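Local structure of glucocorticoid modulatory element-binding protein 1 (Homo sapiens, 1OQJ) at residues Met6-Tyr10 and Leu21-Lys25; Tyr10-Cys14 and Ala63-Gly67. The protein binds glucocorticoid modulatory elements in DNA through its SAND domain, the part modelled here, raising transcriptional sensitivity to glucocorticoids and assisting parvovirus replication. One frame throughout, in Å; residues are numbered along the deposited sequence.

Contact 1: Met6-Tyr10 and Leu21-Lys25; sequences MEIAY and LLWKK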
ATOM      1  N   MET A   6      14.604  12.859   3.474  1.00 26.17           N
ATOM      2  CA  MET A   6      14.032  11.776   4.264  1.00 23.07           C
ATOM      3  C   MET A   6      13.081  10.950   3.412  1.00 19.97           C
ATOM      4  O   MET A   6      12.485  11.459   2.464  1.00 20.62           O
ATOM      5  CB  MET A   6      13.280  12.342   5.471  1.00 25.50           C
ATOM      6  CG  MET A   6      14.171  13.041   6.483  1.00 28.83           C
ATOM      7  SD  MET A   6      13.233  13.760   7.837  1.00 35.00           S
ATOM      8  CE  MET A   6      13.008  15.443   7.236  1.00 34.02           C
ATOM      9  N   GLU A   7      12.947   9.670   3.746  1.00 15.23           N
ATOM     10  CA  GLU A   7      12.055   8.788   3.005  1.00 11.84           C
ATOM     11  C   GLU A   7      10.706   8.758   3.721  1.00 10.91           C
ATOM     12  O   GLU A   7      10.517   8.013   4.684  1.00 10.18           O
ATOM     13  CB  GLU A   7      12.647   7.376   2.933  1.00 11.81           C
ATOM     14  CG  GLU A   7      11.925   6.428   1.978  1.00 13.84           C
ATOM     15  CD  GLU A   7      12.132   6.787   0.517  1.00 15.16           C
ATOM     16  OE1 GLU A   7      13.280   7.104   0.138  1.00 18.63           O
ATOM     17  OE2 GLU A   7      11.155   6.736  -0.261  1.00 14.17           O
ATOM     18  N   ILE A   8       9.775   9.584   3.255  1.00  8.75           N
ATOM     19  CA  ILE A   8       8.445   9.655   3.850  1.00  9.22           C
ATOM     20  C   ILE A   8       7.784   8.290   3.773  1.00  7.76           C
ATOM     21  O   ILE A   8       7.731   7.668   2.706  1.00  9.26           O
ATOM     22  CB  ILE A   8       7.569  10.695   3.125  1.00 10.31           C
ATOM     23  CG1 ILE A   8       8.246  12.067   3.182  1.00 11.40           C
ATOM     24  CG2 ILE A   8       6.195  10.770   3.777  1.00  9.80           C
ATOM     25  CD1 ILE A   8       8.480  12.571   4.587  1.00 13.18           C
ATOM     26  N   ALA A   9       7.262   7.827   4.904  1.00  7.17           N
ATOM     27  CA  ALA A   9       6.649   6.507   4.956  1.00  7.39           C
ATOM     28  C   ALA A   9       5.577   6.381   6.023  1.00  7.33           C
ATOM     29  O   ALA A   9       5.342   7.305   6.802  1.00  7.50           O
ATOM     30  CB  ALA A   9       7.737   5.468   5.203  1.00  9.98           C
ATOM     31  N   TYR A  10       4.925   5.223   6.048  1.00  6.99           N
ATOM     32  CA  TYR A  10       3.892   4.941   7.039  1.00  6.63           C
ATOM     33  C   TYR A  10       3.944   3.482   7.456  1.00  7.38           C
ATOM     34  O   TYR A  10       4.186   2.599   6.629  1.00  7.75           O
ATOM     35  CB  TYR A  10       2.490   5.212   6.489  1.00  8.31           C
ATOM     36  CG  TYR A  10       2.191   6.660   6.214  1.00  8.54           C
ATOM     37  CD1 TYR A  10       2.405   7.205   4.955  1.00 10.21           C
ATOM     38  CD2 TYR A  10       1.698   7.487   7.219  1.00 10.87           C
ATOM     39  CE1 TYR A  10       2.136   8.546   4.697  1.00 10.39           C
ATOM     40  CE2 TYR A  10       1.427   8.826   6.978  1.00  9.92           C
ATOM     41  CZ  TYR A  10       1.648   9.349   5.715  1.00 11.04           C
ATOM     42  OH  TYR A  10       1.390  10.680   5.470  1.00 13.32           O
ATOM     43  N   LEU A  21       5.276   1.254   4.354  1.00  7.01           N
ATOM     44  CA  LEU A  21       4.905   1.756   3.036  1.00  6.45           C
ATOM     45  C   LEU A  21       5.746   2.991   2.721  1.00  7.45           C
ATOM     46  O   LEU A  21       5.691   3.974   3.456  1.00  7.83           O
ATOM     47  CB  LEU A  21       3.417   2.142   3.016  1.00  7.15           C
ATOM     48  CG  LEU A  21       2.873   2.757   1.718  1.00  6.86           C
ATOM     49  CD1 LEU A  21       2.850   1.705   0.625  1.00  7.98           C
ATOM     50  CD2 LEU A  21       1.464   3.295   1.948  1.00  9.25           C
ATOM     51  N   LEU A  22       6.539   2.933   1.652  1.00  7.31           N
ATOM     52  CA  LEU A  22       7.346   4.085   1.245  1.00  7.93           C
ATOM     53  C   LEU A  22       6.386   4.913   0.396  1.00  8.46           C
ATOM     54  O   LEU A  22       6.101   4.573  -0.756  1.00  8.87           O
ATOM     55  CB  LEU A  22       8.561   3.633   0.430  1.00 10.04           C
ATOM     56  CG  LEU A  22       9.462   2.619   1.141  1.00 10.30           C
ATOM     57  CD1 LEU A  22      10.699   2.374   0.295  1.00 12.60           C
ATOM     58  CD2 LEU A  22       9.854   3.131   2.525  1.00 12.65           C
ATOM     59  N   TRP A  23       5.892   6.007   0.970  1.00  8.60           N
ATOM     60  CA  TRP A  23       4.888   6.827   0.301  1.00  7.77           C
ATOM     61  C   TRP A  23       5.159   7.351  -1.100  1.00  7.28           C
ATOM     62  O   TRP A  23       4.288   7.256  -1.965  1.00  6.62           O
ATOM     63  CB  TRP A  23       4.475   7.992   1.199  1.00  8.95           C
ATOM     64  CG  TRP A  23       3.342   8.785   0.611  1.00  9.03           C
ATOM     65  CD1 TRP A  23       2.080   8.339   0.339  1.00 10.36           C
ATOM     66  CD2 TRP A  23       3.391  10.148   0.171  1.00 10.42           C
ATOM     67  NE1 TRP A  23       1.340   9.344  -0.248  1.00 11.00           N
ATOM     68  CE2 TRP A  23       2.122  10.463  -0.361  1.00 11.06           C
ATOM     69  CE3 TRP A  23       4.387  11.135   0.175  1.00 10.40           C
ATOM     70  CZ2 TRP A  23       1.824  11.725  -0.886  1.00 12.44           C
ATOM     71  CZ3 TRP A  23       4.088  12.393  -0.346  1.00 10.88           C
ATOM     72  CH2 TRP A  23       2.816  12.674  -0.869  1.00 11.69           C
ATOM     73  N   LYS A  24       6.334   7.916  -1.343  1.00  7.73           N
ATOM     74  CA  LYS A  24       6.596   8.429  -2.680  1.00  7.78           C
ATOM     75  C   LYS A  24       6.720   7.321  -3.724  1.00  7.73           C
ATOM     76  O   LYS A  24       6.546   7.575  -4.912  1.00  8.65           O
ATOM     77  CB  LYS A  24       7.827   9.339  -2.682  1.00  8.27           C
ATOM     78  CG  LYS A  24       7.568  10.641  -1.919  1.00  9.47           C
ATOM     79  CD  LYS A  24       8.659  11.669  -2.122  1.00 11.88           C
ATOM     80  CE  LYS A  24       8.376  12.906  -1.284  1.00 14.96           C
ATOM     81  NZ  LYS A  24       9.470  13.912  -1.375  1.00 17.27           N
ATOM     82  N   LYS A  25       6.999   6.095  -3.281  1.00  8.52           N
ATOM     83  CA  LYS A  25       7.099   4.957  -4.199  1.00  8.41           C
ATOM     84  C   LYS A  25       5.713   4.345  -4.444  1.00  7.93           C
ATOM     85  O   LYS A  25       5.542   3.499  -5.322  1.00  8.05           O
ATOM     86  CB  LYS A  25       8.025   3.875  -3.629  1.00  9.29           C
ATOM     87  CG  LYS A  25       9.509   4.093  -3.884  1.00 13.54           C
ATOM     88  CD  LYS A  25      10.027   5.374  -3.278  1.00 15.25           C
ATOM     89  CE  LYS A  25      11.525   5.502  -3.523  1.00 16.45           C
ATOM     90  NZ  LYS A  25      12.083   6.730  -2.897  1.00 15.38           N
TER
HETATM   91  O   HOH W   1       8.798   7.882   0.242  1.00 11.60           O
HETATM   92  O   HOH W   2      14.712   5.929  -2.341  1.00 31.86           O

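Contact 2: Tyr10-Cys14 and Ala63-Gly67; sequences YPITC and AIRLG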
ATOM      1  N   TYR A  10       4.925   5.223   6.048  1.00  6.99           N
ATOM      2  CA  TYR A  10       3.892   4.941   7.039  1.00  6.63           C
ATOM      3  C   TYR A  10       3.944   3.482   7.456  1.00  7.38           C
ATOM      4  O   TYR A  10       4.186   2.599   6.629  1.00  7.75           O
ATOM      5  CB  TYR A  10       2.490   5.212   6.489  1.00  8.31           C
ATOM      6  CG  TYR A  10       2.191   6.660   6.214  1.00  8.54           C
ATOM      7  CD1 TYR A  10       2.405   7.205   4.955  1.00 10.21           C
ATOM      8  CD2 TYR A  10       1.698   7.487   7.219  1.00 10.87           C
ATOM      9  CE1 TYR A  10       2.136   8.546   4.697  1.00 10.39           C
ATOM     10  CE2 TYR A  10       1.427   8.826   6.978  1.00  9.92           C
ATOM     11  CZ  TYR A  10       1.648   9.349   5.715  1.00 11.04           C
ATOM     12  OH  TYR A  10       1.390  10.680   5.470  1.00 13.32           O
ATOM     13  N   PRO A  11       3.737   3.212   8.749  1.00  8.01           N
ATOM     14  CA  PRO A  11       3.750   1.832   9.233  1.00  8.15           C
ATOM     15  C   PRO A  11       2.406   1.219   8.842  1.00  8.96           C
ATOM     16  O   PRO A  11       1.352   1.828   9.069  1.00  9.12           O
ATOM     17  CB  PRO A  11       3.903   1.999  10.746  1.00  8.18           C
ATOM     18  CG  PRO A  11       3.157   3.278  11.010  1.00  8.33           C
ATOM     19  CD  PRO A  11       3.610   4.167   9.865  1.00  8.34           C
ATOM     20  N   ILE A  12       2.439   0.036   8.235  1.00  7.33           N
ATOM     21  CA  ILE A  12       1.209  -0.632   7.822  1.00  9.16           C
ATOM     22  C   ILE A  12       1.183  -2.068   8.325  1.00  8.86           C
ATOM     23  O   ILE A  12       2.193  -2.594   8.795  1.00  8.64           O
ATOM     24  CB  ILE A  12       1.053  -0.655   6.279  1.00  8.43           C
ATOM     25  CG1 ILE A  12       2.228  -1.398   5.635  1.00  8.18           C
ATOM     26  CG2 ILE A  12       0.947   0.778   5.749  1.00  8.87           C
ATOM     27  CD1 ILE A  12       2.085  -1.604   4.129  1.00  9.31           C
ATOM     28  N   THR A  13       0.013  -2.691   8.235  1.00  7.30           N
ATOM     29  CA  THR A  13      -0.145  -4.074   8.656  1.00  8.52           C
ATOM     30  C   THR A  13      -1.091  -4.800   7.714  1.00  8.29           C
ATOM     31  O   THR A  13      -1.797  -4.187   6.911  1.00  9.48           O
ATOM     32  CB  THR A  13      -0.750  -4.192  10.072  1.00  8.50           C
ATOM     33  OG1 THR A  13      -2.092  -3.683  10.064  1.00 10.07           O
ATOM     34  CG2 THR A  13       0.083  -3.414  11.078  1.00  9.54           C
ATOM     35  N   CYS A  14      -1.070  -6.120   7.806  1.00  9.66           N
ATOM     36  CA  CYS A  14      -1.961  -6.974   7.039  1.00  9.10           C
ATOM     37  C   CYS A  14      -1.994  -8.235   7.873  1.00 12.17           C
ATOM     38  O   CYS A  14      -0.971  -8.890   8.054  1.00 10.72           O
ATOM     39  CB  CYS A  14      -1.425  -7.278   5.643  1.00 10.01           C
ATOM     40  SG  CYS A  14      -2.612  -8.261   4.688  1.00 11.72           S
ATOM     41  N   ALA A  63      -7.266  -5.128   2.525  1.00 10.83           N
ATOM     42  CA  ALA A  63      -6.491  -6.094   3.303  1.00 10.84           C
ATOM     43  C   ALA A  63      -5.394  -5.392   4.104  1.00 10.72           C
ATOM     44  O   ALA A  63      -5.088  -5.780   5.230  1.00 11.78           O
ATOM     45  CB  ALA A  63      -5.870  -7.132   2.377  1.00 11.04           C
ATOM     46  N   ILE A  64      -4.795  -4.365   3.508  1.00 10.36           N
ATOM     47  CA  ILE A  64      -3.746  -3.607   4.181  1.00  9.17           C
ATOM     48  C   ILE A  64      -4.375  -2.523   5.045  1.00  9.50           C
ATOM     49  O   ILE A  64      -5.303  -1.838   4.616  1.00  9.84           O
ATOM     50  CB  ILE A  64      -2.800  -2.935   3.169  1.00  8.42           C
ATOM     51  CG1 ILE A  64      -2.098  -4.004   2.328  1.00  8.45           C
ATOM     52  CG2 ILE A  64      -1.773  -2.071   3.899  1.00  8.85           C
ATOM     53  CD1 ILE A  64      -1.139  -3.436   1.293  1.00  9.62           C
ATOM     54  N   ARG A  65      -3.860  -2.365   6.259  1.00  8.79           N
ATOM     55  CA  ARG A  65      -4.368  -1.357   7.179  1.00  9.21           C
ATOM     56  C   ARG A  65      -3.251  -0.418   7.623  1.00  8.39           C
ATOM     57  O   ARG A  65      -2.077  -0.786   7.643  1.00  8.45           O
ATOM     58  CB  ARG A  65      -5.001  -2.025   8.405  1.00 11.42           C
ATOM     59  CG  ARG A  65      -6.314  -2.743   8.109  1.00 14.60           C
ATOM     60  CD  ARG A  65      -6.836  -3.484   9.336  1.00 18.90           C
ATOM     61  NE  ARG A  65      -8.038  -4.264   9.037  1.00 20.35           N
ATOM     62  CZ  ARG A  65      -9.267  -3.761   8.966  1.00 21.94           C
ATOM     63  NH1 ARG A  65      -9.475  -2.468   9.177  1.00 20.26           N
ATOM     64  NH2 ARG A  65     -10.292  -4.551   8.679  1.00 23.17           N
ATOM     65  N   LEU A  66      -3.630   0.807   7.958  1.00  8.90           N
ATOM     66  CA  LEU A  66      -2.691   1.812   8.422  1.00  9.67           C
ATOM     67  C   LEU A  66      -3.356   2.331   9.692  1.00 11.14           C
ATOM     68  O   LEU A  66      -4.426   2.933   9.641  1.00 10.82           O
ATOM     69  CB  LEU A  66      -2.548   2.904   7.360  1.00 11.34           C
ATOM     70  CG  LEU A  66      -1.354   3.852   7.456  1.00 11.52           C
ATOM     71  CD1 LEU A  66      -1.118   4.500   6.103  1.00 12.24           C
ATOM     72  CD2 LEU A  66      -1.605   4.900   8.526  1.00 14.32           C
ATOM     73  N   GLY A  67      -2.741   2.061  10.837  1.00 11.68           N
ATOM     74  CA  GLY A  67      -3.340   2.479  12.090  1.00 12.35           C
ATOM     75  C   GLY A  67      -4.678   1.786  12.297  1.00 13.27           C
ATOM     76  O   GLY A  67      -5.580   2.334  12.933  1.00 14.36           O
TER
HETATM   77  O   HOH W   3      -0.116   0.570  11.072  1.00  9.94           O

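Contact 1: Met6-Tyr10 and Leu21-Lys25
Y10 and L21 pair through both of their backbone bonds: L21 N gives its hydrogen to Y10 O at 2.9 Å, almost straight at 168°, and Y10 N returns a bond to L21 O, with the donor in the carbonyl plane. One step on, A9 and L22 form a non-hydrogen-bonded pair, and the A9 methyl packs against CD2 of L22. The strand pairing ends there, yet I8 O still takes a bond from W23 N at 3.0 Å, bent to 136°, consistent with the helical backbone angles that W23 already has. A water gives I8 O its second bond, accepts from K24 N, and donates to E7 OE2 at 2.7 Å, so one water serves three groups at the turn.

This is the open end of the hairpin made by strands 9-14 and 17-22, at the edge of the SAND domain's antiparallel sheet. Beyond the strands, E7 and K25 close it with a salt bridge. K25 NZ sits 2.8 Å from E7 OE2, on that oxygen's syn lone pair, and makes a weak bond to OE1; a second water links NZ with OE1. Both chains bend at chi2, which brings the carboxylate and ammonium ends together, and they meet at about a right angle.

On the side of W23, CG2 of I8 lies 4.0 Å from its CE3, the two side chains running side by side. CB of W23 comes to the edge of the Y10 ring. The indole NE1 bonds to D81 O, and Y83 packs edge-to-face with the indole.

Contact 2: Tyr10-Cys14 and Ala63-Gly67
This is a short antiparallel beta contact, a single bridge, that joins strand 9-14 to the short strand 65-66 just after helix 60-63. T13 and R65 are the hydrogen-bonded pair: R65 N donates to T13 O at 2.8 Å and 172°, and T13 N donates to R65 O at 2.9 Å. In both bonds the donor is tilted out of the carbonyl plane. T13 O also receives a CA-H contact from I64. Beyond the bridge the chains spread, and a water takes over, donating to P11 O and accepting from G67 N.

Apolar side chains pack beside the bridge. CD1 of L66 reaches CB of Y10 at 3.7 Å, while its CG rests near P11 O; the leucine gets there because CG stands opposite its own N (chi1 -164°). Towards the core, CD1 of I12 meets CG2 of I64 at 3.9 Å, and I64 goes on to P45 and V49 of helix 45-51. R65 instead sends its extended chain away, with NH1 bonded to G68 O. C14 SG packs on the A63 methyl, close to the DNA-binding K54. Such a bridge ties the beta-sheet of the SAND alpha-beta fold to its helical, DNA-binding part.

Overall arrangement
The two contacts begin on the same stretch of chain, with Y10 common to both, and their centres lie 13 Å apart. Strand 9-14 is an outermost strand of the four-stranded antiparallel sheet: in contact 1 its start pairs with the neighbouring strand 17-22, a local hairpin partner, while in contact 2 its later part meets residues 63-67, some 49 positions further on. Packing joins them directly, CB of L21 lying 3.9 Å from CG2 of I12. Contact 1 sits at the surface, the side chain of W23 about 12 Å from the bound zinc ion; contact 2 is more buried. Strand 9-14 thus connects the hairpin's open end, whose W23 lies toward the zinc site, with the region around the DNA-binding K54.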